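Local coordinates for protein cyclic nucleotide-binding domain (PDB 3GYD) that binds cyclic AMP in a cyclic nucleotide-binding domain and forms a two-chain assembly, though its wider cellular role is not established, at residues K43-G48 with L163-T168; N52-Y57 with G156-I161. One frame throughout, in Å; residues are numbered along the deposited sequence.

Overall arrangement
Both contacts join the long helix 153-178 to the N-terminal helical part of the chain: contact 1 to the loop between helices 34-41 and 52-60, contact 2 to the first turns of helix 52-60. Their centres lie 12 Å apart, with contact 2 nested inside the chain loop closed by contact 1. They touch each other where Phe47 packs against Ile161 and Ile44 CD1 lies on Lys158 O at 3.5 Å. Contact 1 is the nearer to the nucleotide site, its Gln165 side chain lying about 11 Å from that of the cyclic AMP-binding Glu116. Contact 2 lies away from the nucleotide site, yet both touch the second subunit.

Contact 1: residues K43-G48 with L163-T168; sequences KIKLFG and LLQLLT
Gln165 reaches from its helix into the 43-48 loop and pairs with the backbone of Lys45 at both ends of its amide. Lys45 N donates to Gln165 OE1 at 3.0 Å, nearly straight, while Gln165 NE2 returns a bond to Lys45 O at 2.8 Å. The second is almost linear (178°) and leaves NE2 in the amide plane, although it meets Lys45 O from above the carbonyl plane. Glutamine suits the place because one flat group both accepts and donates, as a neighbouring peptide would; two opposed bonds fix its rotation and satisfy its buried polar atoms.

Around this pair, hydrocarbon flanks the amide. Lys45 CG lies over one face, 3.8 Å from Gln165 OE1, and Ile44 CG1 lies on the side of the other face, 3.7 Å from Gln165 OE1; it sits there because it is anti to the backbone N (chi1 -167°). Phe47 presents its ring edge, CD1 lying 3.8 Å from Gln165 NE2, with ring and amide planes turned 49° apart. A water donates to both Gln165 OE1 and Lys43 O, extending the grip two residues back, to Lys43.

Farther out, Gln165 NE2 also bonds Ile120 O of the second subunit, and Phe47 meets the ring of Tyr146 of that subunit. The glutamine therefore ties its own loop and the dimer partner to one helix. A helix-loop-helix packs here on the long C-terminal helix, which comes after the beta-barrel and helix 142-151; helices 34-41 and 52-60 with their loop probably correspond to the N3A motif of cyclic nucleotide-binding domains.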
ATOM      1  N   LYS B  43       8.423  12.993  -3.601  1.00 20.64           N
ATOM      2  CA  LYS B  43       7.000  13.147  -3.255  1.00 21.91           C
ATOM      3  C   LYS B  43       6.644  12.522  -1.891  1.00 21.08           C
ATOM      4  O   LYS B  43       5.538  12.714  -1.386  1.00 19.28           O
ATOM      5  CB  LYS B  43       6.121  12.472  -4.310  1.00 22.65           C
ATOM      6  CG  LYS B  43       6.297  12.991  -5.760  1.00 24.02           C
ATOM      7  CD  LYS B  43       6.157  14.473  -5.897  1.00 25.85           C
ATOM      8  CE  LYS B  43       5.811  14.764  -7.351  1.00 28.24           C
ATOM      9  NZ  LYS B  43       5.822  16.185  -7.694  1.00 29.66           N
ATOM     10  N   ILE B  44       7.570  11.779  -1.309  1.00 20.39           N
ATOM     11  CA  ILE B  44       7.380  11.230   0.045  1.00 20.35           C
ATOM     12  C   ILE B  44       7.022  12.363   1.013  1.00 22.58           C
ATOM     13  O   ILE B  44       7.578  13.480   0.943  1.00 21.58           O
ATOM     14  CB  ILE B  44       8.669  10.489   0.533  1.00 20.33           C
ATOM     15  CG1 ILE B  44       8.393   9.650   1.788  1.00 20.68           C
ATOM     16  CG2 ILE B  44       9.827  11.461   0.736  1.00 20.55           C
ATOM     17  CD1 ILE B  44       9.556   8.784   2.199  1.00 18.22           C
ATOM     18  N   LYS B  45       6.106  12.087   1.921  1.00 22.82           N
ATOM     19  CA  LYS B  45       5.737  13.081   2.930  1.00 25.74           C
ATOM     20  C   LYS B  45       5.766  12.490   4.330  1.00 23.50           C
ATOM     21  O   LYS B  45       5.843  11.290   4.480  1.00 20.01           O
ATOM     22  CB  LYS B  45       4.400  13.723   2.575  1.00 28.33           C
ATOM     23  CG  LYS B  45       3.248  12.829   2.540  1.00 29.73           C
ATOM     24  CD  LYS B  45       2.032  13.517   1.850  1.00 30.25           C
ATOM     25  CE  LYS B  45       0.853  12.535   1.642  1.00 32.08           C
ATOM     26  NZ  LYS B  45      -0.510  13.187   1.585  1.00 33.05           N
ATOM     27  N   LEU B  46       5.809  13.357   5.336  1.00 22.71           N
ATOM     28  CA  LEU B  46       5.799  12.967   6.766  1.00 24.46           C
ATOM     29  C   LEU B  46       6.994  12.226   7.310  1.00 27.95           C
ATOM     30  O   LEU B  46       7.178  12.144   8.519  1.00 31.04           O
ATOM     31  CB  LEU B  46       4.588  12.087   7.084  1.00 21.96           C
ATOM     32  CG  LEU B  46       3.213  12.665   6.853  1.00 22.89           C
ATOM     33  CD1 LEU B  46       2.139  11.698   7.434  1.00 22.37           C
ATOM     34  CD2 LEU B  46       3.116  14.035   7.471  1.00 23.05           C
ATOM     35  N   PHE B  47       7.775  11.594   6.480  1.00 32.55           N
ATOM     36  CA  PHE B  47       8.851  10.797   7.015  1.00 34.81           C
ATOM     37  C   PHE B  47      10.229  11.320   6.654  1.00 35.36           C
ATOM     38  O   PHE B  47      11.216  10.748   7.123  1.00 40.64           O
ATOM     39  CB  PHE B  47       8.676   9.316   6.629  1.00 35.30           C
ATOM     40  CG  PHE B  47       7.488   8.650   7.312  1.00 35.40           C
ATOM     41  CD1 PHE B  47       6.201   8.738   6.764  1.00 35.66           C
ATOM     42  CD2 PHE B  47       7.650   7.952   8.515  1.00 35.65           C
ATOM     43  CE1 PHE B  47       5.095   8.124   7.396  1.00 35.87           C
ATOM     44  CE2 PHE B  47       6.546   7.360   9.171  1.00 35.15           C
ATOM     45  CZ  PHE B  47       5.281   7.433   8.598  1.00 35.34           C
ATOM     46  N   GLY B  48      10.333  12.387   5.872  1.00 33.66           N
ATOM     47  CA  GLY B  48      11.649  12.938   5.508  1.00 33.09           C
ATOM     48  C   GLY B  48      12.203  12.498   4.150  1.00 32.03           C
ATOM     49  O   GLY B  48      12.008  11.355   3.746  1.00 31.71           O
ATOM     50  N   LEU B 163       6.139   3.881  -1.428  1.00 17.27           N
ATOM     51  CA  LEU B 163       5.209   2.959  -2.024  1.00 18.08           C
ATOM     52  C   LEU B 163       3.880   2.846  -1.226  1.00 16.93           C
ATOM     53  O   LEU B 163       2.815   2.748  -1.816  1.00 18.69           O
ATOM     54  CB  LEU B 163       5.858   1.581  -2.177  1.00 17.88           C
ATOM     55  CG  LEU B 163       7.068   1.502  -3.131  1.00 19.76           C
ATOM     56  CD1 LEU B 163       7.694   0.099  -3.026  1.00 20.21           C
ATOM     57  CD2 LEU B 163       6.682   1.907  -4.600  1.00 20.59           C
ATOM     58  N   LEU B 164       3.960   2.924   0.103  1.00 16.74           N
ATOM     59  CA  LEU B 164       2.764   2.979   0.937  1.00 16.41           C
ATOM     60  C   LEU B 164       1.886   4.171   0.581  1.00 17.37           C
ATOM     61  O   LEU B 164       0.695   4.016   0.389  1.00 17.29           O
ATOM     62  CB  LEU B 164       3.113   2.963   2.428  1.00 16.41           C
ATOM     63  CG  LEU B 164       3.528   1.616   3.021  1.00 16.08           C
ATOM     64  CD1 LEU B 164       4.292   1.817   4.365  1.00 15.32           C
ATOM     65  CD2 LEU B 164       2.363   0.706   3.220  1.00 17.28           C
ATOM     66  N   GLN B 165       2.501   5.327   0.452  1.00 16.64           N
ATOM     67  CA  GLN B 165       1.802   6.566   0.130  1.00 17.23           C
ATOM     68  C   GLN B 165       1.275   6.587  -1.303  1.00 17.60           C
ATOM     69  O   GLN B 165       0.211   7.150  -1.583  1.00 16.87           O
ATOM     70  CB  GLN B 165       2.729   7.730   0.446  1.00 18.49           C
ATOM     71  CG  GLN B 165       2.945   7.876   1.944  1.00 19.74           C
ATOM     72  CD  GLN B 165       3.981   8.930   2.318  1.00 18.64           C
ATOM     73  OE1 GLN B 165       4.672   9.475   1.447  1.00 18.98           O
ATOM     74  NE2 GLN B 165       4.064   9.250   3.628  1.00 17.92           N
ATOM     75  N   LEU B 166       2.011   5.947  -2.216  1.00 18.20           N
ATOM     76  CA  LEU B 166       1.531   5.726  -3.560  1.00 18.12           C
ATOM     77  C   LEU B 166       0.228   4.953  -3.469  1.00 17.99           C
ATOM     78  O   LEU B 166      -0.754   5.330  -4.080  1.00 17.49           O
ATOM     79  CB  LEU B 166       2.546   4.906  -4.372  1.00 18.23           C
ATOM     80  CG  LEU B 166       2.033   4.360  -5.712  1.00 18.63           C
ATOM     81  CD1 LEU B 166       1.874   5.517  -6.778  1.00 19.16           C
ATOM     82  CD2 LEU B 166       3.003   3.214  -6.161  1.00 19.59           C
ATOM     83  N   LEU B 167       0.217   3.863  -2.691  1.00 17.39           N
ATOM     84  CA  LEU B 167      -0.985   3.015  -2.637  1.00 17.58           C
ATOM     85  C   LEU B 167      -2.183   3.691  -1.934  1.00 17.59           C
ATOM     86  O   LEU B 167      -3.354   3.572  -2.380  1.00 16.48           O
ATOM     87  CB  LEU B 167      -0.661   1.655  -1.992  1.00 19.87           C
ATOM     88  CG  LEU B 167       0.107   0.708  -2.903  1.00 21.13           C
ATOM     89  CD1 LEU B 167       0.774  -0.434  -2.069  1.00 20.54           C
ATOM     90  CD2 LEU B 167      -0.860   0.101  -3.978  1.00 21.04           C
ATOM     91  N   THR B 168      -1.934   4.397  -0.837  1.00 17.46           N
ATOM     92  CA  THR B 168      -3.046   5.025  -0.120  1.00 16.05           C
ATOM     93  C   THR B 168      -3.665   6.132  -0.992  1.00 18.06           C
ATOM     94  O   THR B 168      -4.889   6.246  -1.110  1.00 16.80           O
ATOM     95  CB  THR B 168      -2.617   5.560   1.292  1.00 15.54           C
ATOM     96  OG1 THR B 168      -1.642   6.593   1.131  1.00 16.37           O
ATOM     97  CG2 THR B 168      -2.026   4.413   2.218  1.00 15.81           C
TER
HETATM   98  O   HOH W   1       4.225  10.298  -1.148  1.00 18.30           O

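Contact 2: residues N52-Y57 with G156-I161; sequences NEEVRY and GNKVLI
Lys158 and Glu54 reach toward each other from two helices whose backbones stand well apart, the CA atoms of the pair being 9.9 Å from one another. From CB, the lysine chain leaves with CG anti to the carbonyl carbon (chi1 -70°) and then runs extended, so CB and CG serve as a spacer across the gap, and the side chain also packs on Phe50. CD comes within 3.8 Å of Glu54 OE2, and CE lies closer to that oxygen, at 3.4 Å. At the tip, NZ makes a salt bridge with Glu54 OE1 at 2.8 Å, the oxygen accepting through its syn lone pair, on the side of OE2, and NZ adds a weak bond to Glu54 OE2 at 3.2 Å. The carboxylate thus grips the ammonium unevenly with its two oxygens, OE1 doing most of the work, and the two side chains meet at about a right angle.

Each partner is held a second time. Lys158 NZ also donates to Asp49 O, and Glu54 OE1 accepts from Ser51 N, just ahead of helix 52-60. Long, flexible lysine and glutamate suit helices this far apart, since each spans part of the distance. An alanine in place of Glu54 would probably leave the ammonium of Lys158 without its negative mate and Ser51 N without its carboxylate acceptor.

Such a bond at the surface is probably softened by solvent. The carboxylate sits in the first turn of its helix, where the positive end of the helix dipole and the nearby lysine should both favour its ionised form.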
ATOM      1  N   ASN B  52      20.474  13.420  -2.188  1.00 21.83           N
ATOM      2  CA  ASN B  52      21.036  13.193  -3.515  1.00 23.12           C
ATOM      3  C   ASN B  52      21.831  11.914  -3.524  1.00 22.66           C
ATOM      4  O   ASN B  52      21.746  11.137  -4.450  1.00 21.42           O
ATOM      5  CB  ASN B  52      21.990  14.295  -3.947  1.00 25.14           C
ATOM      6  CG  ASN B  52      21.289  15.562  -4.296  1.00 27.11           C
ATOM      7  OD1 ASN B  52      20.075  15.613  -4.400  1.00 28.49           O
ATOM      8  ND2 ASN B  52      22.059  16.618  -4.426  1.00 30.06           N
ATOM      9  N   GLU B  53      22.616  11.718  -2.471  1.00 21.76           N
ATOM     10  CA  GLU B  53      23.450  10.532  -2.358  1.00 23.75           C
ATOM     11  C   GLU B  53      22.607   9.261  -2.248  1.00 21.16           C
ATOM     12  O   GLU B  53      22.960   8.219  -2.792  1.00 19.96           O
ATOM     13  CB  GLU B  53      24.371  10.652  -1.121  1.00 25.68           C
ATOM     14  CG  GLU B  53      25.397  11.802  -1.195  1.00 28.39           C
ATOM     15  CD  GLU B  53      24.828  13.201  -0.897  1.00 30.67           C
ATOM     16  OE1 GLU B  53      23.635  13.356  -0.527  1.00 30.73           O
ATOM     17  OE2 GLU B  53      25.606  14.173  -1.042  1.00 34.38           O
ATOM     18  N   GLU B  54      21.516   9.336  -1.487  1.00 19.98           N
ATOM     19  CA  GLU B  54      20.589   8.208  -1.374  1.00 19.44           C
ATOM     20  C   GLU B  54      19.976   7.861  -2.738  1.00 19.24           C
ATOM     21  O   GLU B  54      19.918   6.696  -3.115  1.00 17.75           O
ATOM     22  CB  GLU B  54      19.496   8.500  -0.356  1.00 19.78           C
ATOM     23  CG  GLU B  54      19.911   8.189   1.080  1.00 21.05           C
ATOM     24  CD  GLU B  54      18.902   8.645   2.125  1.00 21.06           C
ATOM     25  OE1 GLU B  54      18.263   9.700   1.945  1.00 22.05           O
ATOM     26  OE2 GLU B  54      18.757   7.947   3.153  1.00 23.05           O
ATOM     27  N   VAL B  55      19.571   8.876  -3.489  1.00 17.48           N
ATOM     28  CA  VAL B  55      19.038   8.663  -4.839  1.00 20.01           C
ATOM     29  C   VAL B  55      20.052   8.100  -5.832  1.00 20.63           C
ATOM     30  O   VAL B  55      19.725   7.171  -6.577  1.00 20.50           O
ATOM     31  CB  VAL B  55      18.270   9.902  -5.328  1.00 19.93           C
ATOM     32  CG1 VAL B  55      17.705   9.703  -6.749  1.00 19.11           C
ATOM     33  CG2 VAL B  55      17.164  10.170  -4.336  1.00 19.28           C
ATOM     34  N   ARG B  56      21.299   8.555  -5.778  1.00 21.68           N
ATOM     35  CA  ARG B  56      22.325   7.967  -6.641  1.00 23.63           C
ATOM     36  C   ARG B  56      22.528   6.503  -6.333  1.00 21.20           C
ATOM     37  O   ARG B  56      22.707   5.695  -7.235  1.00 19.33           O
ATOM     38  CB  ARG B  56      23.648   8.712  -6.511  1.00 26.27           C
ATOM     39  CG  ARG B  56      23.549  10.061  -7.077  1.00 29.56           C
ATOM     40  CD  ARG B  56      24.711  10.405  -7.953  1.00 32.69           C
ATOM     41  NE  ARG B  56      24.494  11.745  -8.495  1.00 33.97           N
ATOM     42  CZ  ARG B  56      24.113  12.011  -9.743  1.00 34.87           C
ATOM     43  NH1 ARG B  56      23.978  11.031 -10.647  1.00 34.33           N
ATOM     44  NH2 ARG B  56      23.955  13.289 -10.100  1.00 34.99           N
ATOM     45  N   TYR B  57      22.449   6.156  -5.049  1.00 19.54           N
ATOM     46  CA  TYR B  57      22.640   4.770  -4.643  1.00 19.49           C
ATOM     47  C   TYR B  57      21.434   3.945  -5.173  1.00 19.29           C
ATOM     48  O   TYR B  57      21.578   2.859  -5.765  1.00 20.72           O
ATOM     49  CB  TYR B  57      22.789   4.696  -3.114  1.00 19.86           C
ATOM     50  CG  TYR B  57      22.963   3.305  -2.645  1.00 19.54           C
ATOM     51  CD1 TYR B  57      24.219   2.709  -2.663  1.00 21.24           C
ATOM     52  CD2 TYR B  57      21.885   2.560  -2.193  1.00 20.72           C
ATOM     53  CE1 TYR B  57      24.390   1.418  -2.290  1.00 21.52           C
ATOM     54  CE2 TYR B  57      22.054   1.254  -1.806  1.00 19.86           C
ATOM     55  CZ  TYR B  57      23.323   0.702  -1.842  1.00 20.43           C
ATOM     56  OH  TYR B  57      23.492  -0.608  -1.469  1.00 20.31           O
ATOM     57  N   GLY B 156      15.836   1.786   2.608  1.00 18.44           N
ATOM     58  CA  GLY B 156      14.760   0.828   2.318  1.00 19.46           C
ATOM     59  C   GLY B 156      13.423   1.284   2.907  1.00 18.00           C
ATOM     60  O   GLY B 156      12.379   1.248   2.206  1.00 19.89           O
ATOM     61  N   ASN B 157      13.428   1.772   4.122  0.50 18.26           N
ATOM     62  CA  ASN B 157      12.178   2.207   4.696  0.50 18.35           C
ATOM     63  C   ASN B 157      11.637   3.494   4.065  0.50 18.99           C
ATOM     64  O   ASN B 157      10.431   3.679   4.003  0.50 17.66           O
ATOM     65  CB  ASN B 157      12.306   2.301   6.211  0.50 17.02           C
ATOM     66  CG  ASN B 157      12.385   0.935   6.862  0.50 16.66           C
ATOM     67  OD1 ASN B 157      11.839  -0.044   6.354  0.50 16.48           O
ATOM     68  ND2 ASN B 157      13.047   0.868   8.015  0.50 15.38           N
ATOM     69  N   LYS B 158      12.514   4.363   3.561  1.00 20.27           N
ATOM     70  CA  LYS B 158      12.049   5.511   2.759  1.00 19.94           C
ATOM     71  C   LYS B 158      11.361   5.035   1.476  1.00 18.82           C
ATOM     72  O   LYS B 158      10.259   5.529   1.136  1.00 16.31           O
ATOM     73  CB  LYS B 158      13.188   6.486   2.417  1.00 20.61           C
ATOM     74  CG  LYS B 158      13.717   7.274   3.581  1.00 21.51           C
ATOM     75  CD  LYS B 158      14.924   8.155   3.169  1.00 22.41           C
ATOM     76  CE  LYS B 158      15.657   8.671   4.370  1.00 23.26           C
ATOM     77  NZ  LYS B 158      16.431   9.881   4.058  1.00 23.97           N
ATOM     78  N   VAL B 159      11.981   4.078   0.788  1.00 18.10           N
ATOM     79  CA  VAL B 159      11.385   3.488  -0.404  1.00 17.98           C
ATOM     80  C   VAL B 159       9.989   2.880  -0.072  1.00 17.57           C
ATOM     81  O   VAL B 159       8.963   3.082  -0.791  1.00 15.02           O
ATOM     82  CB  VAL B 159      12.323   2.445  -1.069  1.00 17.74           C
ATOM     83  CG1 VAL B 159      11.605   1.738  -2.263  1.00 15.97           C
ATOM     84  CG2 VAL B 159      13.661   3.130  -1.568  1.00 16.86           C
ATOM     85  N   LEU B 160       9.920   2.115   1.016  1.00 15.80           N
ATOM     86  CA  LEU B 160       8.645   1.432   1.381  1.00 16.65           C
ATOM     87  C   LEU B 160       7.567   2.427   1.792  1.00 17.26           C
ATOM     88  O   LEU B 160       6.392   2.248   1.399  1.00 18.58           O
ATOM     89  CB  LEU B 160       8.838   0.376   2.453  1.00 17.02           C
ATOM     90  CG  LEU B 160       9.855  -0.731   2.102  1.00 18.27           C
ATOM     91  CD1 LEU B 160      10.009  -1.751   3.283  1.00 17.05           C
ATOM     92  CD2 LEU B 160       9.452  -1.440   0.795  1.00 16.87           C
ATOM     93  N   ILE B 161       7.949   3.478   2.517  0.50 17.65           N
ATOM     94  CA  ILE B 161       7.016   4.560   2.867  0.50 17.29           C
ATOM     95  C   ILE B 161       6.506   5.267   1.591  0.50 17.08           C
ATOM     96  O   ILE B 161       5.320   5.655   1.505  0.50 16.70           O
ATOM     97  CB  ILE B 161       7.635   5.607   3.831  0.50 17.81           C
ATOM     98  CG1 ILE B 161       7.974   4.988   5.201  0.50 18.25           C
ATOM     99  CG2 ILE B 161       6.698   6.816   3.998  0.50 18.74           C
ATOM    100  CD1 ILE B 161       8.966   5.813   6.018  0.50 18.37           C
TER